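Side-chain contacts in epoxide hydrolase (Aspergillus niger, PDB 3G02), which probably hydrolyses epoxides to vicinal diols with an alpha/beta-hydrolase-fold active site, in a variant evolved for enantioselectivity: residues 128-131 with 132-136; 379-382 with 383-386; 43-46 with 47-50; 250-253 with 254-258. The protein carries 9 engineered substitutions. All coordinates share one frame; numbering follows the deposited sequence. Where two conformers were deposited one is given.

Overall arrangement
From the N terminus the four contacts follow one another in series; none nests in or crosses another, and each links side chains a few residues apart on one continuous segment and closes no long loop. Interaction 3 (43-50) shapes the loop between helices 26-38 and 59-71 and touches the second subunit. Interaction 1 (128-136) is the end of helix 126-135, beside the central sheet. Interaction 4 (250-258) is helix 251-258, near the predicted catalytic residues and also at the second subunit. Interaction 2 (379-386) starts helix 382-396 and packs on interaction 1, where Lys386 NZ meets Glu135 OE1 at 2.7 Å in a salt bridge. The centres of interactions 3 and 4 are about 23 Å apart.

Interaction 1: residues 128-131 with 132-136; sequences ILQL and FREEY
Gln130 uses both ends of its amide to reach the next turn of the helix. Its NE2 donates to Glu134 OE2 at 3.0 Å in a nearly straight bond, N-H...O 170°. Glu134 OE2 lies in the amide plane of Gln130, but NE2 comes to it from above the carboxylate plane; the two flat groups are 86° apart. On the other side of the amide, Arg133 NH2 gives Gln130 OE1 a weak bond of 3.4 Å, with the oxygen at the edge of the guanidinium. Gln130 can serve both because CG is anti to the backbone N (chi1 -179°) and the chain then bends at chi2, folding the amide back over positions 133 and 134. Round the helix, Ile128 CG2 touches the ring edge of Phe132 at CE2, 3.7 Å away, the two side chains running side by side. Leu131 and Glu135 also run alongside, CB to OE2 3.8 Å. Beneath them lie the i to i+4 backbone bonds, such as Arg133 N to Leu129 O at 2.9 Å. This is the final part of helix 126-135, the crossover of a beta-alpha-beta unit between strands 110-115 and 143-148 of the alpha/beta hydrolase sheet; Tyr136 is the first residue to leave helical geometry. Farther out, Leu129 and Phe132 rest on Leu145 of the sheet. Ser84 O takes a bond from Arg133 NH1, and Phe85 receives the guanidinium in a cation-pi contact. Lys386 of helix 382-396 pairs with Glu135 OE1 and makes a cation-pi contact with Phe132.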
loop_
_atom_site.group_PDB
_atom_site.type_symbol
_atom_site.label_atom_id
_atom_site.label_comp_id
_atom_site.label_asym_id
_atom_site.label_seq_id
_atom_site.Cartn_x
_atom_site.Cartn_y
_atom_site.Cartn_z
ATOM N N ILE A 128 -5.598 3.136 30.910
ATOM C CA ILE A 128 -4.635 2.889 31.990
ATOM C C ILE A 128 -4.490 4.101 32.921
ATOM O O ILE A 128 -4.474 3.951 34.145
ATOM C CB ILE A 128 -3.268 2.403 31.444
ATOM C CG1 ILE A 128 -3.394 0.950 30.965
ATOM C CG2 ILE A 128 -2.160 2.555 32.501
ATOM C CD1 ILE A 128 -2.167 0.396 30.270
ATOM N N LEU A 129 -4.399 5.298 32.348
ATOM C CA LEU A 129 -4.368 6.516 33.161
ATOM C C LEU A 129 -5.600 6.623 34.060
ATOM O O LEU A 129 -5.491 7.009 35.230
ATOM C CB LEU A 129 -4.221 7.769 32.288
ATOM C CG LEU A 129 -2.919 7.926 31.492
ATOM C CD1 LEU A 129 -2.911 9.280 30.800
ATOM C CD2 LEU A 129 -1.684 7.757 32.371
ATOM N N GLN A 130 -6.763 6.264 33.519
ATOM C CA GLN A 130 -8.011 6.300 34.280
ATOM C C GLN A 130 -7.961 5.353 35.476
ATOM O O GLN A 130 -8.355 5.726 36.583
ATOM C CB GLN A 130 -9.207 5.976 33.379
ATOM C CG GLN A 130 -10.567 6.013 34.097
ATOM C CD GLN A 130 -10.936 7.397 34.627
ATOM O OE1 GLN A 130 -10.581 8.421 34.039
ATOM N NE2 GLN A 130 -11.667 7.428 35.736
ATOM N N LEU A 131 -7.455 4.142 35.256
ATOM C CA LEU A 131 -7.313 3.174 36.337
ATOM C C LEU A 131 -6.429 3.735 37.450
ATOM O O LEU A 131 -6.777 3.643 38.628
ATOM C CB LEU A 131 -6.759 1.847 35.817
ATOM C CG LEU A 131 -7.658 1.021 34.890
ATOM C CD1 LEU A 131 -6.852 -0.088 34.246
ATOM C CD2 LEU A 131 -8.872 0.452 35.626
ATOM N N PHE A 132 -5.305 4.340 37.074
ATOM C CA PHE A 132 -4.413 4.951 38.059
ATOM C C PHE A 132 -5.077 6.081 38.842
ATOM O O PHE A 132 -4.950 6.140 40.069
ATOM C CB PHE A 132 -3.118 5.441 37.405
ATOM C CG PHE A 132 -2.060 4.382 37.293
ATOM C CD1 PHE A 132 -1.357 3.962 38.422
ATOM C CD2 PHE A 132 -1.757 3.804 36.065
ATOM C CE1 PHE A 132 -0.369 2.980 38.334
ATOM C CE2 PHE A 132 -0.768 2.826 35.966
ATOM C CZ PHE A 132 -0.073 2.412 37.102
ATOM N N ARG A 133 -5.787 6.964 38.139
ATOM C CA ARG A 133 -6.463 8.099 38.773
ATOM C C ARG A 133 -7.591 7.649 39.709
ATOM O O ARG A 133 -7.877 8.313 40.707
ATOM C CB ARG A 133 -7.000 9.073 37.720
ATOM C CG ARG A 133 -7.559 10.365 38.297
ATOM C CD ARG A 133 -7.632 11.459 37.256
ATOM N NE ARG A 133 -8.635 11.189 36.227
ATOM C CZ ARG A 133 -8.878 11.996 35.197
ATOM N NH1 ARG A 133 -8.185 13.120 35.058
ATOM N NH2 ARG A 133 -9.809 11.677 34.307
ATOM N N GLU A 134 -8.228 6.531 39.371
ATOM C CA GLU A 134 -9.291 5.957 40.196
ATOM C C GLU A 134 -8.754 5.333 41.482
ATOM O O GLU A 134 -9.472 5.241 42.482
ATOM C CB GLU A 134 -10.060 4.895 39.409
ATOM C CG GLU A 134 -11.024 5.469 38.390
ATOM C CD GLU A 134 -11.588 4.431 37.439
ATOM O OE1 GLU A 134 -11.014 3.325 37.323
ATOM O OE2 GLU A 134 -12.615 4.734 36.798
ATOM N N GLU A 135 -7.490 4.917 41.445
ATOM C CA GLU A 135 -6.902 4.064 42.476
ATOM C C GLU A 135 -5.902 4.778 43.379
ATOM O O GLU A 135 -5.431 4.206 44.362
ATOM C CB GLU A 135 -6.235 2.858 41.819
ATOM C CG GLU A 135 -7.233 1.893 41.201
ATOM C CD GLU A 135 -6.596 0.915 40.231
ATOM O OE1 GLU A 135 -5.386 0.636 40.356
ATOM O OE2 GLU A 135 -7.317 0.430 39.333
ATOM N N TYR A 136 -5.582 6.020 43.027
ATOM C CA TYR A 136 -4.609 6.826 43.758
ATOM C C TYR A 136 -5.020 8.293 43.767
ATOM O O TYR A 136 -5.811 8.732 42.935
ATOM C CB TYR A 136 -3.225 6.709 43.107
ATOM C CG TYR A 136 -2.590 5.337 43.190
ATOM C CD1 TYR A 136 -1.945 4.918 44.351
ATOM C CD2 TYR A 136 -2.624 4.462 42.101
ATOM C CE1 TYR A 136 -1.359 3.664 44.434
ATOM C CE2 TYR A 136 -2.041 3.203 42.175
ATOM C CZ TYR A 136 -1.408 2.812 43.345
ATOM O OH TYR A 136 -0.825 1.574 43.430
#

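Interaction 2: residues 379-382 with 383-386; sequences LERP and RELK
Arg381 and Glu384 fold toward each other through bends in both chains: Arg381 has CG beside its backbone N (chi1 -50°) and bends again at chi2 and chi3, while Glu384 turns at chi2. The pair straddles the start of helix 382-396, with Arg381 at the N-cap position directly after helix 377-380 and Pro382 in the first turn. Arg381 NH2 meets Glu384 OE2 at 2.8 Å in a salt bridge that is short but bent, N-H...O 134°. The guanidinium and carboxylate planes are 39° apart, and NH2 comes to OE2 from above the carboxylate plane. The other carboxylate oxygen, Glu384 OE1, lies 3.3 Å from Arg381 CB, so the acid packs along the arginine chain as well as meeting its end. Glu372 offers Arg381 a second, long and weak ion-pair partner.

Behind the side chains the first helical bonds are in place. Leu385 N donates to Arg381 O at 3.0 Å, and Lys386 N to Pro382 O. Proline has no N-H to give, which suits the first turn of a helix, where N-H groups are not needed for the i to i+4 bonds within that helix. Pro382 packs on Pro127 and Ile128 of helix 126-135. Lys386 CB sits 3.2 Å from Pro382 O, beside the carbonyl that its own N-H binds.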
loop_
_atom_site.group_PDB
_atom_site.type_symbol
_atom_site.label_atom_id
_atom_site.label_comp_id
_atom_site.label_asym_id
_atom_site.label_seq_id
_atom_site.Cartn_x
_atom_site.Cartn_y
_atom_site.Cartn_z
ATOM N N LEU A 379 -5.357 -0.622 24.972
ATOM C CA LEU A 379 -6.791 -0.470 24.713
ATOM C C LEU A 379 -7.594 -1.715 25.057
ATOM O O LEU A 379 -8.708 -1.621 25.571
ATOM C CB LEU A 379 -7.042 -0.134 23.239
ATOM C CG LEU A 379 -6.741 1.257 22.695
ATOM C CD1 LEU A 379 -7.150 1.314 21.236
ATOM C CD2 LEU A 379 -7.472 2.329 23.490
ATOM N N GLU A 380 -7.038 -2.881 24.738
ATOM C CA GLU A 380 -7.769 -4.141 24.828
ATOM C C GLU A 380 -7.729 -4.729 26.227
ATOM O O GLU A 380 -8.745 -5.224 26.728
ATOM C CB GLU A 380 -7.181 -5.157 23.853
ATOM C CG GLU A 380 -7.384 -4.834 22.387
ATOM C CD GLU A 380 -6.810 -5.909 21.501
ATOM O OE1 GLU A 380 -7.267 -7.066 21.601
ATOM O OE2 GLU A 380 -5.893 -5.604 20.715
ATOM N N ARG A 381 -6.545 -4.690 26.840
ATOM C CA ARG A 381 -6.309 -5.316 28.142
ATOM C C ARG A 381 -5.611 -4.344 29.099
ATOM O O ARG A 381 -4.543 -4.663 29.632
ATOM C CB ARG A 381 -5.460 -6.590 27.984
ATOM C CG ARG A 381 -5.938 -7.597 26.931
ATOM C CD ARG A 381 -7.360 -8.094 27.175
ATOM N NE ARG A 381 -7.497 -8.804 28.442
ATOM C CZ ARG A 381 -8.625 -9.363 28.875
ATOM N NH1 ARG A 381 -9.732 -9.305 28.146
ATOM N NH2 ARG A 381 -8.646 -9.984 30.044
ATOM N N PRO A 382 -6.215 -3.162 29.333
ATOM C CA PRO A 382 -5.540 -2.157 30.156
ATOM C C PRO A 382 -5.229 -2.629 31.575
ATOM O O PRO A 382 -4.161 -2.325 32.096
ATOM C CB PRO A 382 -6.536 -0.990 30.181
ATOM C CG PRO A 382 -7.863 -1.608 29.858
ATOM C CD PRO A 382 -7.534 -2.685 28.874
ATOM N N ARG A 383 -6.140 -3.380 32.192
ATOM C CA ARG A 383 -5.894 -3.876 33.546
ATOM C C ARG A 383 -4.675 -4.790 33.603
ATOM O O ARG A 383 -3.833 -4.658 34.494
ATOM C CB ARG A 383 -7.126 -4.591 34.096
ATOM C CG ARG A 383 -8.206 -3.635 34.553
ATOM C CD ARG A 383 -9.460 -4.361 35.023
ATOM N NE ARG A 383 -10.371 -3.445 35.708
ATOM C CZ ARG A 383 -11.195 -2.597 35.096
ATOM N NH1 ARG A 383 -11.235 -2.533 33.770
ATOM N NH2 ARG A 383 -11.979 -1.803 35.814
ATOM N N GLU A 384 -4.582 -5.698 32.639
ATOM C CA GLU A 384 -3.478 -6.648 32.569
ATOM C C GLU A 384 -2.144 -5.943 32.332
ATOM O O GLU A 384 -1.153 -6.230 33.007
ATOM C CB GLU A 384 -3.732 -7.692 31.475
ATOM C CG GLU A 384 -4.784 -8.741 31.830
ATOM C CD GLU A 384 -6.224 -8.256 31.679
ATOM O OE1 GLU A 384 -6.467 -7.162 31.113
ATOM O OE2 GLU A 384 -7.127 -8.986 32.135
ATOM N N LEU A 385 -2.121 -5.014 31.381
ATOM C CA LEU A 385 -0.889 -4.297 31.075
ATOM C C LEU A 385 -0.444 -3.424 32.253
ATOM O O LEU A 385 0.739 -3.404 32.603
ATOM C CB LEU A 385 -1.038 -3.472 29.788
ATOM C CG LEU A 385 0.263 -2.874 29.225
ATOM C CD1 LEU A 385 1.282 -3.966 28.865
ATOM C CD2 LEU A 385 -0.011 -1.975 28.027
ATOM N N LYS A 386 -1.398 -2.723 32.864
ATOM C CA LYS A 386 -1.130 -1.919 34.058
ATOM C C LYS A 386 -0.569 -2.768 35.197
ATOM O O LYS A 386 0.412 -2.388 35.834
ATOM C CB LYS A 386 -2.398 -1.199 34.520
ATOM C CG LYS A 386 -2.255 -0.473 35.849
ATOM C CD LYS A 386 -3.483 0.348 36.155
ATOM C CE LYS A 386 -3.509 0.770 37.616
ATOM N NZ LYS A 386 -3.676 -0.407 38.516
#

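Interaction 3: residues 43-46 with 47-50; sequences PPTY and ESLQ
Residues 43 to 45 run extended, and from Tyr46 the chain coils into a short turn, where Leu49 N donates to Tyr46 O at 3.2 Å. Thr45 and Ser48 bind reciprocally, each side-chain oxygen taking the other's backbone N-H, the pattern of a capping box around this turn. Thr45 N reaches Ser48 OG at 3.0 Å in a nearly straight bond (170°), and Ser48 N reaches Thr45 OG1 at 3.2 Å. Both hydroxyls sit between their backbone N and carbonyl carbon (chi1 57° in Thr45), which turns them back to the main chain. A water links the pair to the extended part: it donates to Pro43 O at 2.7 Å and bonds to Thr45 OG1 and Ser48 OG.

Gln50 bends at chi2 and lays its amide over one face of the Tyr46 ring, the planes 34° apart. Gln50 NE2 stands 3.3 Å from Tyr46 CE1, offset toward the ring's rim, and at the same time donates to Tyr46 O at 2.8 Å. That oxygen is held from both faces of its carbonyl plane, by Gln50 NE2 on one and Leu49 N on the other. Gln50 OE1 takes a further bond from Arg54 NH1.

This turn belongs to the loop joining helix 26-38 to helix 59-71. Ser48 OG bonds to Ser59 OG at the start of the latter, and Glu47 OE2 forms a salt bridge with Arg316 of the second subunit, whose helix 315-318 thus meets the loop.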
loop_
_atom_site.group_PDB
_atom_site.type_symbol
_atom_site.label_atom_id
_atom_site.label_comp_id
_atom_site.label_asym_id
_atom_site.label_seq_id
_atom_site.Cartn_x
_atom_site.Cartn_y
_atom_site.Cartn_z
ATOM N N PRO A 43 -16.898 0.179 -6.252
ATOM C CA PRO A 43 -17.999 -0.701 -6.604
ATOM C C PRO A 43 -17.776 -2.049 -5.916
ATOM O O PRO A 43 -16.629 -2.406 -5.631
ATOM C CB PRO A 43 -17.853 -0.851 -8.120
ATOM C CG PRO A 43 -16.394 -0.597 -8.380
ATOM C CD PRO A 43 -16.041 0.488 -7.414
ATOM N N PRO A 44 -18.852 -2.797 -5.637
ATOM C CA PRO A 44 -18.640 -4.099 -5.017
ATOM C C PRO A 44 -17.767 -5.000 -5.889
ATOM O O PRO A 44 -17.837 -4.954 -7.123
ATOM C CB PRO A 44 -20.055 -4.678 -4.898
ATOM C CG PRO A 44 -20.899 -3.858 -5.795
ATOM C CD PRO A 44 -20.280 -2.511 -5.869
ATOM N N THR A 45 -16.916 -5.780 -5.236
ATOM C CA THR A 45 -16.072 -6.745 -5.930
ATOM C C THR A 45 -16.134 -8.052 -5.159
ATOM O O THR A 45 -16.556 -8.079 -3.999
ATOM C CB THR A 45 -14.593 -6.288 -5.997
ATOM O OG1 THR A 45 -14.114 -6.049 -4.669
ATOM C CG2 THR A 45 -14.432 -5.026 -6.841
ATOM N N TYR A 46 -15.710 -9.135 -5.802
ATOM C CA TYR A 46 -15.576 -10.415 -5.119
ATOM C C TYR A 46 -14.845 -10.235 -3.789
ATOM O O TYR A 46 -15.289 -10.728 -2.752
ATOM C CB TYR A 46 -14.839 -11.421 -6.010
ATOM C CG TYR A 46 -14.444 -12.706 -5.316
ATOM C CD1 TYR A 46 -15.392 -13.692 -5.038
ATOM C CD2 TYR A 46 -13.116 -12.947 -4.957
ATOM C CE1 TYR A 46 -15.030 -14.882 -4.407
ATOM C CE2 TYR A 46 -12.743 -14.132 -4.321
ATOM C CZ TYR A 46 -13.706 -15.096 -4.051
ATOM O OH TYR A 46 -13.348 -16.273 -3.429
ATOM N N GLU A 47 -13.734 -9.506 -3.824
ATOM C CA GLU A 47 -12.895 -9.337 -2.643
ATOM C C GLU A 47 -13.610 -8.604 -1.517
ATOM O O GLU A 47 -13.488 -8.982 -0.352
ATOM C CB GLU A 47 -11.597 -8.615 -3.003
ATOM C CG GLU A 47 -10.740 -9.363 -4.022
ATOM C CD GLU A 47 -10.939 -8.851 -5.438
ATOM O OE1 GLU A 47 -12.072 -8.446 -5.779
ATOM O OE2 GLU A 47 -9.947 -8.835 -6.202
ATOM N N SER A 48 -14.360 -7.563 -1.872
ATOM C CA SER A 48 -15.022 -6.723 -0.873
ATOM C C SER A 48 -16.299 -7.354 -0.324
ATOM O O SER A 48 -16.891 -6.842 0.623
ATOM C CB SER A 48 -15.307 -5.321 -1.423
ATOM O OG SER A 48 -16.440 -5.321 -2.278
ATOM N N LEU A 49 -16.709 -8.464 -0.929
ATOM C CA LEU A 49 -17.895 -9.195 -0.486
ATOM C C LEU A 49 -17.554 -10.427 0.343
ATOM O O LEU A 49 -18.441 -11.204 0.696
ATOM C CB LEU A 49 -18.756 -9.579 -1.691
ATOM C CG LEU A 49 -19.389 -8.407 -2.449
ATOM C CD1 LEU A 49 -19.995 -8.865 -3.773
ATOM C CD2 LEU A 49 -20.421 -7.661 -1.595
ATOM N N GLN A 50 -16.273 -10.604 0.655
ATOM C CA GLN A 50 -15.831 -11.710 1.499
ATOM C C GLN A 50 -16.069 -11.396 2.971
ATOM O O GLN A 50 -15.427 -10.507 3.536
ATOM C CB GLN A 50 -14.351 -12.032 1.243
ATOM C CG GLN A 50 -14.048 -12.479 -0.184
ATOM C CD GLN A 50 -14.978 -13.580 -0.660
ATOM O OE1 GLN A 50 -14.966 -14.690 -0.129
ATOM N NE2 GLN A 50 -15.804 -13.269 -1.654
HETATM O O HOH W 1 -14.806 -3.236 -3.795
#

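Interaction 4: residues 250-253 with 254-258; sequences YAYA and MEHST. Engineered in segment 250-253: Tyr250 (natural residue Leu). With FMT (formic acid), chain C.
Beside the predicted active site, helix 251-258 turns Tyr252 and His256 toward the predicted proton donor Tyr315. Tyr252 points an edge at the imidazole face of His256 in a T-shaped pair, the ring planes at 89° and the centroids 5.4 Å apart; Tyr252 CD2 and His256 CE1 make the closest approach, 3.7 Å. The same imidazole has Tyr252 O over one face, 3.1 Å from His256 CD2, while His256 N binds that oxygen in the helical ladder. A tyrosine CG placed between backbone N and carbonyl carbon (chi1 77°) carries the Tyr252 ring back across Ala253, whose CB lies over its centre.

Tyr252 OH donates to formic acid O2 at 2.7 Å, in the plane of the ring. The formic acid, probably from the crystallisation liquor, also bonds to Tyr315 OH, so it bridges the two phenols in this pocket of an alpha/beta hydrolase. His256 NE2 is bonded to Trp277 NE1, which helps fix how the imidazole is turned.

On another side of the helix start, the engineered Tyr250 crosses Met254 at about a right angle. Met254 SD lies 4.0 Å from Tyr250 CD2 in an oblique Met-aromatic contact, and Ala253 CB sits over the centre of the Tyr250 ring. Met254 O accepts from Thr258 N and, at 2.7 Å, from Thr258 OG1, on opposite faces of its plane. Ala251 of the second subunit packs against Met254 and Glu255.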
loop_
_atom_site.group_PDB
_atom_site.type_symbol
_atom_site.label_atom_id
_atom_site.label_comp_id
_atom_site.label_asym_id
_atom_site.label_seq_id
_atom_site.Cartn_x
_atom_site.Cartn_y
_atom_site.Cartn_z
ATOM N N TYR A 250 1.758 -7.601 5.779
ATOM C CA TYR A 250 2.818 -6.605 5.935
ATOM C C TYR A 250 2.920 -5.595 4.798
ATOM O O TYR A 250 3.775 -4.710 4.830
ATOM C CB TYR A 250 4.164 -7.325 6.107
ATOM C CG TYR A 250 5.195 -6.582 6.916
ATOM C CD1 TYR A 250 4.946 -6.215 8.236
ATOM C CD2 TYR A 250 6.438 -6.273 6.368
ATOM C CE1 TYR A 250 5.907 -5.542 8.991
ATOM C CE2 TYR A 250 7.399 -5.606 7.108
ATOM C CZ TYR A 250 7.128 -5.244 8.416
ATOM O OH TYR A 250 8.095 -4.587 9.146
ATOM N N ALA A 251 2.058 -5.719 3.792
ATOM C CA ALA A 251 2.160 -4.844 2.626
ATOM C C ALA A 251 2.039 -3.371 3.001
ATOM O O ALA A 251 2.760 -2.542 2.446
ATOM C CB ALA A 251 1.121 -5.209 1.589
ATOM N N TYR A 252 1.145 -3.045 3.941
ATOM C CA TYR A 252 0.963 -1.654 4.366
ATOM C C TYR A 252 2.297 -1.061 4.842
ATOM O O TYR A 252 2.636 0.075 4.501
ATOM C CB TYR A 252 -0.107 -1.550 5.473
ATOM C CG TYR A 252 0.438 -1.984 6.801
ATOM C CD1 TYR A 252 0.648 -3.338 7.074
ATOM C CD2 TYR A 252 0.810 -1.047 7.761
ATOM C CE1 TYR A 252 1.213 -3.742 8.267
ATOM C CE2 TYR A 252 1.369 -1.440 8.954
ATOM C CZ TYR A 252 1.568 -2.794 9.204
ATOM O OH TYR A 252 2.138 -3.204 10.388
ATOM N N ALA A 253 3.055 -1.858 5.600
ATOM C CA ALA A 253 4.312 -1.428 6.203
ATOM C C ALA A 253 5.361 -1.225 5.123
ATOM O O ALA A 253 6.144 -0.274 5.171
ATOM C CB ALA A 253 4.793 -2.467 7.219
ATOM N N MET A 254 5.364 -2.118 4.137
ATOM C CA MET A 254 6.280 -1.981 3.006
ATOM C C MET A 254 6.008 -0.711 2.204
ATOM O O MET A 254 6.937 -0.067 1.720
ATOM C CB MET A 254 6.198 -3.210 2.113
ATOM C CG MET A 254 6.705 -4.469 2.805
ATOM S SD MET A 254 8.418 -4.437 3.355
ATOM C CE MET A 254 9.303 -3.946 1.878
ATOM N N GLU A 255 4.733 -0.346 2.082
ATOM C CA GLU A 255 4.367 0.895 1.404
ATOM C C GLU A 255 4.792 2.111 2.229
ATOM O O GLU A 255 5.360 3.059 1.686
ATOM C CB GLU A 255 2.868 0.913 1.084
ATOM C CG GLU A 255 2.391 2.165 0.336
ATOM C CD GLU A 255 2.895 2.286 -1.098
ATOM O OE1 GLU A 255 3.487 1.327 -1.642
ATOM O OE2 GLU A 255 2.691 3.370 -1.696
ATOM N N HIS A 256 4.557 2.073 3.540
ATOM C CA HIS A 256 5.021 3.151 4.428
ATOM C C HIS A 256 6.535 3.346 4.341
ATOM O O HIS A 256 7.025 4.476 4.379
ATOM C CB HIS A 256 4.709 2.850 5.894
ATOM C CG HIS A 256 3.253 2.794 6.248
ATOM N ND1 HIS A 256 2.837 2.567 7.542
ATOM C CD2 HIS A 256 2.125 2.944 5.512
ATOM C CE1 HIS A 256 1.518 2.560 7.589
ATOM N NE2 HIS A 256 1.059 2.788 6.371
ATOM N N SER A 257 7.257 2.231 4.250
ATOM C CA SER A 257 8.716 2.256 4.216
ATOM C C SER A 257 9.240 2.817 2.902
ATOM O O SER A 257 10.048 3.747 2.883
ATOM C CB SER A 257 9.273 0.852 4.430
ATOM O OG SER A 257 10.676 0.843 4.228
ATOM N N THR A 258 8.763 2.240 1.802
ATOM C CA THR A 258 9.323 2.520 0.475
ATOM C C THR A 258 8.769 3.758 -0.219
ATOM O O THR A 258 9.491 4.425 -0.972
ATOM C CB THR A 258 9.144 1.324 -0.467
ATOM O OG1 THR A 258 7.746 1.023 -0.605
ATOM C CG2 THR A 258 9.879 0.104 0.074
HETATM C C FMT C . 2.873 -1.044 13.032
HETATM O O1 FMT C . 2.688 -2.065 13.687
HETATM O O2 FMT C . 2.848 -1.043 11.800
#